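PDB 3HSI: phosphatidylserine synthase from Haemophilus influenzae, which is an enzyme of the phospholipase D superfamily, built on PLD-like domains. Local coordinates for residues V55-W60 with V87-H92. Sequence-based numbering, arbitrary orientation.
Sequences VTALYW and VLIDWH
Parallel pairing links strands 52-56 and 84-90, with Val55 opposite Val87 and Thr56 opposite Leu88. Leu88 sits between two ladder bonds: its N donates to Val55 O over 2.7 Å, almost straight at 175° and in the carbonyl plane, while its O accepts from Ala57 N at 3.0 Å, nearly along the C=O axis. The next bond breaks the pattern. Asp90 N donates to Leu58 O at 3.1 Å and stands 36° out of the carbonyl plane, consistent with 55-60 leaving the strand path; Ala57 O instead receives a CA-H...O contact from Ile89 CA at 3.3 Å. A water donates to both Leu58 O and Asp90 O, bridging the diverging backbones.

Val55 and Val87 lie side by side on one face, each with CG1 anti to its backbone N and the two CG1 atoms 4.0 Å apart. The Trp60 side chain crosses Val87 at about a right angle, bringing CE3 within 3.6 Å of Val87 CG1, an oblique approach to the ring. Ile89 CG2 packs over the turn, 3.8 Å from Tyr59 CA. On the face of Thr56 and Leu88, Thr56 CG2 rests 4.1 Å from Leu88 CB. Leu58 CD1 lies alongside Asp90 CB, whose carboxylate is held by the backbone N of Leu141 and Arg93.

Helix 64-79 connects the two strands in a beta-alpha-beta crossover. Trp60 packs on Ile69 and Leu70 of that helix and donates through NE1 to Gly66 O, whereas helix 181-195 covers Thr56 and Leu88 through Ile191 and Leu195; strand 127-130 continues the sheet beyond 84-90.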
loop_
_atom_site.group_PDB
_atom_site.type_symbol
_atom_site.label_atom_id
_atom_site.label_comp_id
_atom_site.label_asym_id
_atom_site.label_seq_id
_atom_site.Cartn_x
_atom_site.Cartn_y
_atom_site.Cartn_z
ATOM N N VAL C 55 -10.153 -21.529 15.567
ATOM C CA VAL C 55 -8.959 -21.579 14.752
ATOM C C VAL C 55 -8.954 -20.302 13.913
ATOM O O VAL C 55 -9.982 -19.972 13.313
ATOM C CB VAL C 55 -9.007 -22.798 13.803
ATOM C CG1 VAL C 55 -7.944 -22.698 12.722
ATOM C CG2 VAL C 55 -8.842 -24.111 14.578
ATOM N N THR C 56 -7.844 -19.557 13.953
ATOM C CA THR C 56 -7.549 -18.488 12.991
ATOM C C THR C 56 -6.268 -18.963 12.330
ATOM O O THR C 56 -5.324 -19.288 13.016
ATOM C CB THR C 56 -7.260 -17.060 13.631
ATOM O OG1 THR C 56 -6.216 -17.181 14.626
ATOM C CG2 THR C 56 -8.469 -16.465 14.268
ATOM N N ALA C 57 -6.262 -19.067 11.007
ATOM C CA ALA C 57 -5.075 -19.459 10.262
ATOM C C ALA C 57 -5.111 -18.683 8.952
ATOM O O ALA C 57 -6.152 -18.111 8.602
ATOM C CB ALA C 57 -5.053 -20.971 10.027
ATOM N N LEU C 58 -3.978 -18.589 8.269
ATOM C CA LEU C 58 -3.955 -17.968 6.951
ATOM C C LEU C 58 -4.820 -18.811 5.993
ATOM O O LEU C 58 -5.699 -18.289 5.292
ATOM C CB LEU C 58 -2.537 -17.862 6.416
ATOM C CG LEU C 58 -2.407 -17.244 4.995
ATOM C CD1 LEU C 58 -3.042 -15.840 4.888
ATOM C CD2 LEU C 58 -0.919 -17.211 4.520
ATOM N N TYR C 59 -4.628 -20.123 6.005
ATOM C CA TYR C 59 -5.458 -20.961 5.166
ATOM C C TYR C 59 -5.601 -22.344 5.722
ATOM O O TYR C 59 -4.863 -22.737 6.617
ATOM C CB TYR C 59 -4.932 -21.004 3.729
ATOM C CG TYR C 59 -3.517 -21.522 3.543
ATOM C CD1 TYR C 59 -3.285 -22.860 3.248
ATOM C CD2 TYR C 59 -2.418 -20.661 3.600
ATOM C CE1 TYR C 59 -2.007 -23.331 3.027
ATOM C CE2 TYR C 59 -1.131 -21.122 3.387
ATOM C CZ TYR C 59 -0.931 -22.463 3.103
ATOM O OH TYR C 59 0.335 -22.952 2.880
ATOM N N TRP C 60 -6.576 -23.078 5.189
ATOM C CA TRP C 60 -6.765 -24.457 5.514
ATOM C C TRP C 60 -7.021 -25.151 4.172
ATOM O O TRP C 60 -8.064 -24.977 3.540
ATOM C CB TRP C 60 -7.934 -24.589 6.475
ATOM C CG TRP C 60 -8.227 -25.956 6.942
ATOM C CD1 TRP C 60 -8.197 -27.111 6.208
ATOM C CD2 TRP C 60 -8.683 -26.321 8.248
ATOM N NE1 TRP C 60 -8.594 -28.173 6.982
ATOM C CE2 TRP C 60 -8.895 -27.716 8.240
ATOM C CE3 TRP C 60 -8.940 -25.597 9.426
ATOM C CZ2 TRP C 60 -9.354 -28.413 9.369
ATOM C CZ3 TRP C 60 -9.401 -26.290 10.551
ATOM C CH2 TRP C 60 -9.577 -27.685 10.516
ATOM N N VAL C 87 -13.917 -21.532 12.471
ATOM C CA VAL C 87 -12.617 -21.536 11.792
ATOM C C VAL C 87 -12.569 -20.276 10.946
ATOM O O VAL C 87 -13.389 -20.097 10.020
ATOM C CB VAL C 87 -12.398 -22.833 10.922
ATOM C CG1 VAL C 87 -11.058 -22.806 10.204
ATOM C CG2 VAL C 87 -12.517 -24.117 11.824
ATOM N N LEU C 88 -11.631 -19.388 11.271
ATOM C CA LEU C 88 -11.465 -18.145 10.481
ATOM C C LEU C 88 -10.205 -18.239 9.614
ATOM O O LEU C 88 -9.121 -18.496 10.126
ATOM C CB LEU C 88 -11.422 -16.902 11.389
ATOM C CG LEU C 88 -12.710 -16.383 12.043
ATOM C CD1 LEU C 88 -13.339 -17.434 12.983
ATOM C CD2 LEU C 88 -12.492 -15.053 12.801
ATOM N N ILE C 89 -10.361 -18.080 8.304
ATOM C CA ILE C 89 -9.214 -18.075 7.401
ATOM C C ILE C 89 -9.316 -16.846 6.529
ATOM O O ILE C 89 -10.362 -16.195 6.477
ATOM C CB ILE C 89 -9.077 -19.392 6.518
ATOM C CG1 ILE C 89 -10.360 -19.721 5.700
ATOM C CG2 ILE C 89 -8.559 -20.557 7.351
ATOM C CD1 ILE C 89 -11.428 -20.593 6.406
ATOM N N ASP C 90 -8.237 -16.523 5.841
ATOM C CA ASP C 90 -8.237 -15.346 5.002
ATOM C C ASP C 90 -9.277 -15.559 3.883
ATOM O O ASP C 90 -9.339 -16.628 3.268
ATOM C CB ASP C 90 -6.843 -15.090 4.437
ATOM C CG ASP C 90 -6.786 -13.814 3.651
ATOM O OD1 ASP C 90 -6.575 -12.758 4.295
ATOM O OD2 ASP C 90 -7.003 -13.861 2.400
ATOM N N TRP C 91 -10.096 -14.540 3.668
ATOM C CA TRP C 91 -11.138 -14.533 2.658
ATOM C C TRP C 91 -10.602 -14.699 1.216
ATOM O O TRP C 91 -11.097 -15.558 0.504
ATOM C CB TRP C 91 -11.923 -13.254 2.795
ATOM C CG TRP C 91 -12.784 -12.879 1.643
ATOM C CD1 TRP C 91 -12.463 -12.012 0.605
ATOM C CD2 TRP C 91 -14.133 -13.295 1.415
ATOM N NE1 TRP C 91 -13.532 -11.887 -0.245
ATOM C CE2 TRP C 91 -14.569 -12.654 0.223
ATOM C CE3 TRP C 91 -15.017 -14.138 2.101
ATOM C CZ2 TRP C 91 -15.862 -12.846 -0.308
ATOM C CZ3 TRP C 91 -16.318 -14.330 1.577
ATOM C CH2 TRP C 91 -16.715 -13.680 0.378
ATOM N N HIS C 92 -9.607 -13.900 0.807
ATOM C CA HIS C 92 -9.056 -13.979 -0.564
ATOM C C HIS C 92 -8.305 -15.308 -0.811
ATOM O O HIS C 92 -8.479 -15.971 -1.831
ATOM C CB HIS C 92 -8.087 -12.828 -0.832
ATOM C CG HIS C 92 -8.669 -11.471 -0.614
ATOM N ND1 HIS C 92 -9.554 -10.888 -1.502
ATOM C CD2 HIS C 92 -8.467 -10.564 0.371
ATOM C CE1 HIS C 92 -9.886 -9.687 -1.063
ATOM N NE2 HIS C 92 -9.245 -9.468 0.073
HETATM O O HOH W 1 -7.566 -18.903 3.279
#